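Long-range contact in poly(ADP-ribose) glycohydrolase (Thermomonospora curvata, PDB 3SII), which probably hydrolyses the ribose-ribose bonds of poly(ADP-ribose), releasing ADP-ribose units, through a macrodomain-type catalytic domain: residues 71-76 with 256-261. Numbering follows the deposited sequence.
Sequences EETTLA and AVWDTA. With A1R (5'-O-[(S)-{[(S)-{[(2R,3R,4S)-3,4-dihydroxypyrrolidin-2-yl]methoxy}(hydroxy)phosphoryl]oxy}(hydroxy)phosphoryl]adenosine), chain B.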
ATOM      1  N   GLU A  71      10.941  -8.421  -8.321  1.00 14.96           N
ATOM      2  CA  GLU A  71       9.743  -8.512  -9.165  1.00 16.24           C
ATOM      3  C   GLU A  71       8.575  -9.131  -8.402  1.00 18.15           C
ATOM      4  O   GLU A  71       7.573  -9.562  -8.991  1.00 19.50           O
ATOM      5  CB  GLU A  71      10.029  -9.327 -10.430  1.00 21.15           C
ATOM      6  CG  GLU A  71      11.107  -8.732 -11.318  1.00 32.39           C
ATOM      7  CD  GLU A  71      11.258  -9.491 -12.624  1.00 42.38           C
ATOM      8  OE1 GLU A  71      10.229  -9.747 -13.282  1.00 49.97           O
ATOM      9  OE2 GLU A  71      12.401  -9.836 -12.989  1.00 41.11           O
ATOM     10  N   GLU A  72       8.717  -9.175  -7.084  1.00 13.60           N
ATOM     11  CA  GLU A  72       7.658  -9.648  -6.206  1.00 14.50           C
ATOM     12  C   GLU A  72       6.437  -8.737  -6.221  1.00 13.41           C
ATOM     13  O   GLU A  72       6.551  -7.520  -6.381  1.00 12.82           O
ATOM     14  CB  GLU A  72       8.173  -9.717  -4.769  1.00 14.32           C
ATOM     15  CG  GLU A  72       9.166 -10.824  -4.484  1.00 16.51           C
ATOM     16  CD  GLU A  72       9.815 -10.659  -3.127  1.00 17.62           C
ATOM     17  OE1 GLU A  72      10.331  -9.554  -2.848  1.00 17.74           O
ATOM     18  OE2 GLU A  72       9.795 -11.622  -2.327  1.00 21.06           O
ATOM     19  N   THR A  73       5.264  -9.326  -6.021  1.00 11.28           N
ATOM     20  CA  THR A  73       4.106  -8.542  -5.617  1.00 11.43           C
ATOM     21  C   THR A  73       4.343  -7.977  -4.215  1.00 10.98           C
ATOM     22  O   THR A  73       5.173  -8.479  -3.446  1.00 10.76           O
ATOM     23  CB  THR A  73       2.820  -9.379  -5.558  1.00 10.40           C
ATOM     24  OG1 THR A  73       2.972 -10.401  -4.556  1.00 12.38           O
ATOM     25  CG2 THR A  73       2.529 -10.028  -6.911  1.00 11.57           C
ATOM     26  N   THR A  74       3.617  -6.918  -3.896  1.00  9.16           N
ATOM     27  CA  THR A  74       3.623  -6.349  -2.555  1.00  9.92           C
ATOM     28  C   THR A  74       3.430  -7.439  -1.496  1.00  9.36           C
ATOM     29  O   THR A  74       4.205  -7.529  -0.532  1.00 10.78           O
ATOM     30  CB  THR A  74       2.504  -5.309  -2.406  1.00  9.24           C
ATOM     31  OG1 THR A  74       2.589  -4.361  -3.478  1.00 10.75           O
ATOM     32  CG2 THR A  74       2.606  -4.572  -1.067  1.00  9.99           C
ATOM     33  N   LEU A  75       2.395  -8.255  -1.658  1.00  9.82           N
ATOM     34  CA  LEU A  75       2.132  -9.291  -0.664  1.00 14.23           C
ATOM     35  C   LEU A  75       3.204 -10.382  -0.613  1.00 11.09           C
ATOM     36  O   LEU A  75       3.512 -10.883   0.470  1.00 12.61           O
ATOM     37  CB  LEU A  75       0.748  -9.892  -0.870  1.00 15.08           C
ATOM     38  CG  LEU A  75      -0.383  -8.947  -0.457  1.00 19.67           C
ATOM     39  CD1 LEU A  75      -1.734  -9.623  -0.612  1.00 24.71           C
ATOM     40  CD2 LEU A  75      -0.192  -8.441   0.963  1.00 18.58           C
ATOM     41  N   ALA A  76       3.787 -10.746  -1.755  1.00 10.39           N
ATOM     42  CA  ALA A  76       4.816 -11.777  -1.732  1.00 10.81           C
ATOM     43  C   ALA A  76       6.037 -11.285  -0.959  1.00 10.13           C
ATOM     44  O   ALA A  76       6.609 -12.016  -0.140  1.00 11.17           O
ATOM     45  CB  ALA A  76       5.213 -12.181  -3.141  1.00 15.20           C
ATOM     46  N   ALA A 256       9.114  -3.776  -4.241  1.00  9.15           N
ATOM     47  CA  ALA A 256       8.511  -4.942  -4.872  1.00  8.90           C
ATOM     48  C   ALA A 256       7.676  -4.437  -6.036  1.00 10.04           C
ATOM     49  O   ALA A 256       6.624  -3.825  -5.847  1.00 12.04           O
ATOM     50  CB  ALA A 256       7.656  -5.702  -3.863  1.00 10.49           C
ATOM     51  N   VAL A 257       8.160  -4.684  -7.249  1.00  9.63           N
ATOM     52  CA  VAL A 257       7.525  -4.147  -8.441  1.00 10.79           C
ATOM     53  C   VAL A 257       7.195  -5.287  -9.402  1.00 12.28           C
ATOM     54  O   VAL A 257       8.070  -5.800 -10.126  1.00 14.96           O
ATOM     55  CB  VAL A 257       8.416  -3.108  -9.134  1.00 12.58           C
ATOM     56  CG1 VAL A 257       7.625  -2.428 -10.252  1.00 14.18           C
ATOM     57  CG2 VAL A 257       8.928  -2.083  -8.114  1.00 13.61           C
ATOM     58  N   TRP A 258       5.924  -5.681  -9.388  1.00 12.65           N
ATOM     59  CA  TRP A 258       5.394  -6.735 -10.246  1.00 13.10           C
ATOM     60  C   TRP A 258       4.704  -6.074 -11.437  1.00 14.42           C
ATOM     61  O   TRP A 258       3.600  -5.540 -11.305  1.00 13.80           O
ATOM     62  CB  TRP A 258       4.391  -7.584  -9.459  1.00 16.18           C
ATOM     63  CG  TRP A 258       3.755  -8.662 -10.275  1.00 15.65           C
ATOM     64  CD1 TRP A 258       4.393  -9.692 -10.905  1.00 21.56           C
ATOM     65  CD2 TRP A 258       2.362  -8.823 -10.557  1.00 14.60           C
ATOM     66  NE1 TRP A 258       3.482 -10.486 -11.559  1.00 28.69           N
ATOM     67  CE2 TRP A 258       2.225  -9.973 -11.361  1.00 23.13           C
ATOM     68  CE3 TRP A 258       1.212  -8.109 -10.204  1.00 24.13           C
ATOM     69  CZ2 TRP A 258       0.990 -10.422 -11.824  1.00 21.86           C
ATOM     70  CZ3 TRP A 258      -0.018  -8.557 -10.664  1.00 23.87           C
ATOM     71  CH2 TRP A 258      -0.118  -9.705 -11.464  1.00 24.11           C
ATOM     72  N   ASP A 259       5.362  -6.109 -12.593  1.00 13.80           N
ATOM     73  CA  ASP A 259       4.903  -5.379 -13.773  1.00 13.91           C
ATOM     74  C   ASP A 259       4.765  -6.355 -14.930  1.00 17.73           C
ATOM     75  O   ASP A 259       5.765  -6.830 -15.469  1.00 20.28           O
ATOM     76  CB  ASP A 259       5.918  -4.284 -14.138  1.00 13.59           C
ATOM     77  CG  ASP A 259       5.418  -3.352 -15.223  1.00 14.43           C
ATOM     78  OD1 ASP A 259       4.342  -3.619 -15.809  1.00 17.16           O
ATOM     79  OD2 ASP A 259       6.109  -2.343 -15.491  1.00 13.82           O
ATOM     80  N   THR A 260       3.529  -6.646 -15.316  1.00 16.75           N
ATOM     81  CA  THR A 260       3.284  -7.653 -16.338  1.00 18.32           C
ATOM     82  C   THR A 260       3.336  -7.100 -17.762  1.00 19.72           C
ATOM     83  O   THR A 260       3.239  -7.858 -18.728  1.00 22.04           O
ATOM     84  CB  THR A 260       1.939  -8.369 -16.107  1.00 21.92           C
ATOM     85  OG1 THR A 260       0.866  -7.425 -16.197  1.00 23.41           O
ATOM     86  CG2 THR A 260       1.920  -9.032 -14.732  1.00 26.08           C
ATOM     87  N   ALA A 261       3.483  -5.789 -17.903  1.00 18.14           N
ATOM     88  CA  ALA A 261       3.588  -5.202 -19.236  1.00 18.52           C
ATOM     89  C   ALA A 261       4.905  -5.612 -19.893  1.00 17.03           C
ATOM     90  O   ALA A 261       5.890  -5.893 -19.202  1.00 18.89           O
ATOM     91  CB  ALA A 261       3.475  -3.690 -19.159  1.00 17.64           C
TER
HETATM   92  N1  A1R B1001       2.589  -5.686  -6.405  1.00  9.96           N
HETATM   93  C2  A1R B1001       3.644  -4.899  -6.775  1.00 11.98           C
HETATM   94  N3  A1R B1001       3.597  -4.089  -7.869  1.00 10.13           N
HETATM   95  C4  A1R B1001       2.452  -4.141  -8.529  1.00 11.52           C
HETATM   96  C5  A1R B1001       1.316  -4.892  -8.237  1.00 11.06           C
HETATM   97  C6  A1R B1001       1.441  -5.687  -7.116  1.00 11.23           C
HETATM   98  N6  A1R B1001       0.373  -6.537  -6.693  1.00 13.96           N
HETATM   99  N7  A1R B1001       0.319  -4.653  -9.176  1.00 13.88           N
HETATM  100  C8  A1R B1001       0.845  -3.752 -10.027  1.00 14.19           C
HETATM  101  N9  A1R B1001       2.141  -3.407  -9.690  1.00 13.24           N
HETATM  102  C1' A1R B1001       3.029  -2.463 -10.342  1.00 13.17           C
HETATM  103  C2' A1R B1001       2.725  -2.231 -11.783  1.00 12.99           C
HETATM  104  O2' A1R B1001       3.897  -2.019 -12.495  1.00 14.53           O
HETATM  105  C3' A1R B1001       1.899  -1.003 -11.774  1.00 13.87           C
HETATM  106  O3' A1R B1001       2.046  -0.262 -12.935  1.00 15.90           O
HETATM  107  O4' A1R B1001       2.938  -1.209  -9.713  1.00 14.01           O
HETATM  108  C4' A1R B1001       2.426  -0.253 -10.605  1.00 15.82           C
HETATM  109  C5' A1R B1001       1.378   0.642  -9.979  1.00 19.75           C
HETATM  110  O5' A1R B1001       0.268  -0.100  -9.579  1.00 18.76           O
HETATM  111  PA  A1R B1001      -1.199   0.536  -9.637  1.00 18.69           P
HETATM  112  O1A A1R B1001      -2.028  -0.419  -8.826  1.00 16.32           O
HETATM  113  O2A A1R B1001      -1.722   0.771 -11.011  1.00 27.73           O
HETATM  114  O3A A1R B1001      -1.063   1.883  -8.811  1.00 18.11           O
HETATM  115  PB  A1R B1001      -1.600   3.354  -9.140  1.00 20.94           P
HETATM  116  O1B A1R B1001      -1.000   3.928 -10.401  1.00 17.02           O
HETATM  117  O2B A1R B1001      -1.269   4.190  -7.936  1.00 21.41           O
HETATM  118  O5N A1R B1001      -3.151   3.251  -9.411  1.00 31.19           O
HETATM  119  C5N A1R B1001      -4.080   3.300  -8.372  1.00 37.95           C
HETATM  120  N4N A1R B1001      -5.425   1.869  -8.927  1.00 25.58           N
HETATM  121  C1N A1R B1001      -6.077   0.950  -8.004  1.00 34.00           C
HETATM  122  O2N A1R B1001      -7.652   1.531  -6.329  1.00 25.30           O
HETATM  123  C2N A1R B1001      -6.379   1.763  -6.783  1.00 26.60           C
HETATM  124  O3N A1R B1001      -7.162   3.680  -7.955  1.00 32.85           O
HETATM  125  C3N A1R B1001      -6.115   3.159  -7.212  1.00 27.84           C
HETATM  126  C4N A1R B1001      -5.335   3.338  -8.428  1.00 29.49           C
HETATM  127  O   HOH W   1       4.924  -3.191  -3.628  1.00 12.42           O
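T73 lays its methyl over the indole of W258: CG2 lies 4.1 Å from the centroid of the five-membered ring and 27° off its normal, a CH-pi contact. T73 sets OG1 between its backbone N and carbonyl carbon (chi1 63°), which leaves CG2 over the indole while OG1 caps helix 74-84, accepting from A76 N at 2.9 Å; D159 also bonds that hydroxyl. T260 CG2 covers the opposite indole face near its rim, and the adenine of the bound ADP-ribose analogue A1R meets the indole edge, W258 CE3 being 3.7 Å from A1R N7. The A256 methyl lies against two carbonyl oxygens, CB being 3.3 Å from E72 O and 3.7 Å from T73 O. Backbones also touch through a CA-H...O contact from E71 to V257 O, with 157° at the hydrogen. The segments, at the ends of neighbouring parallel strands 66-70 and 252-256, line the adenine end of the A1R pocket, in a domain of the macrodomain clan. T74 N donates to A1R N1 at 3.0 Å, and a water joins T74 OG1 to A256 O; Q111 also bonds that hydroxyl. Van der Waals and weak C-H...O contacts thus join the segments, while a directional N-H bond to N1 probably helps recognise adenine.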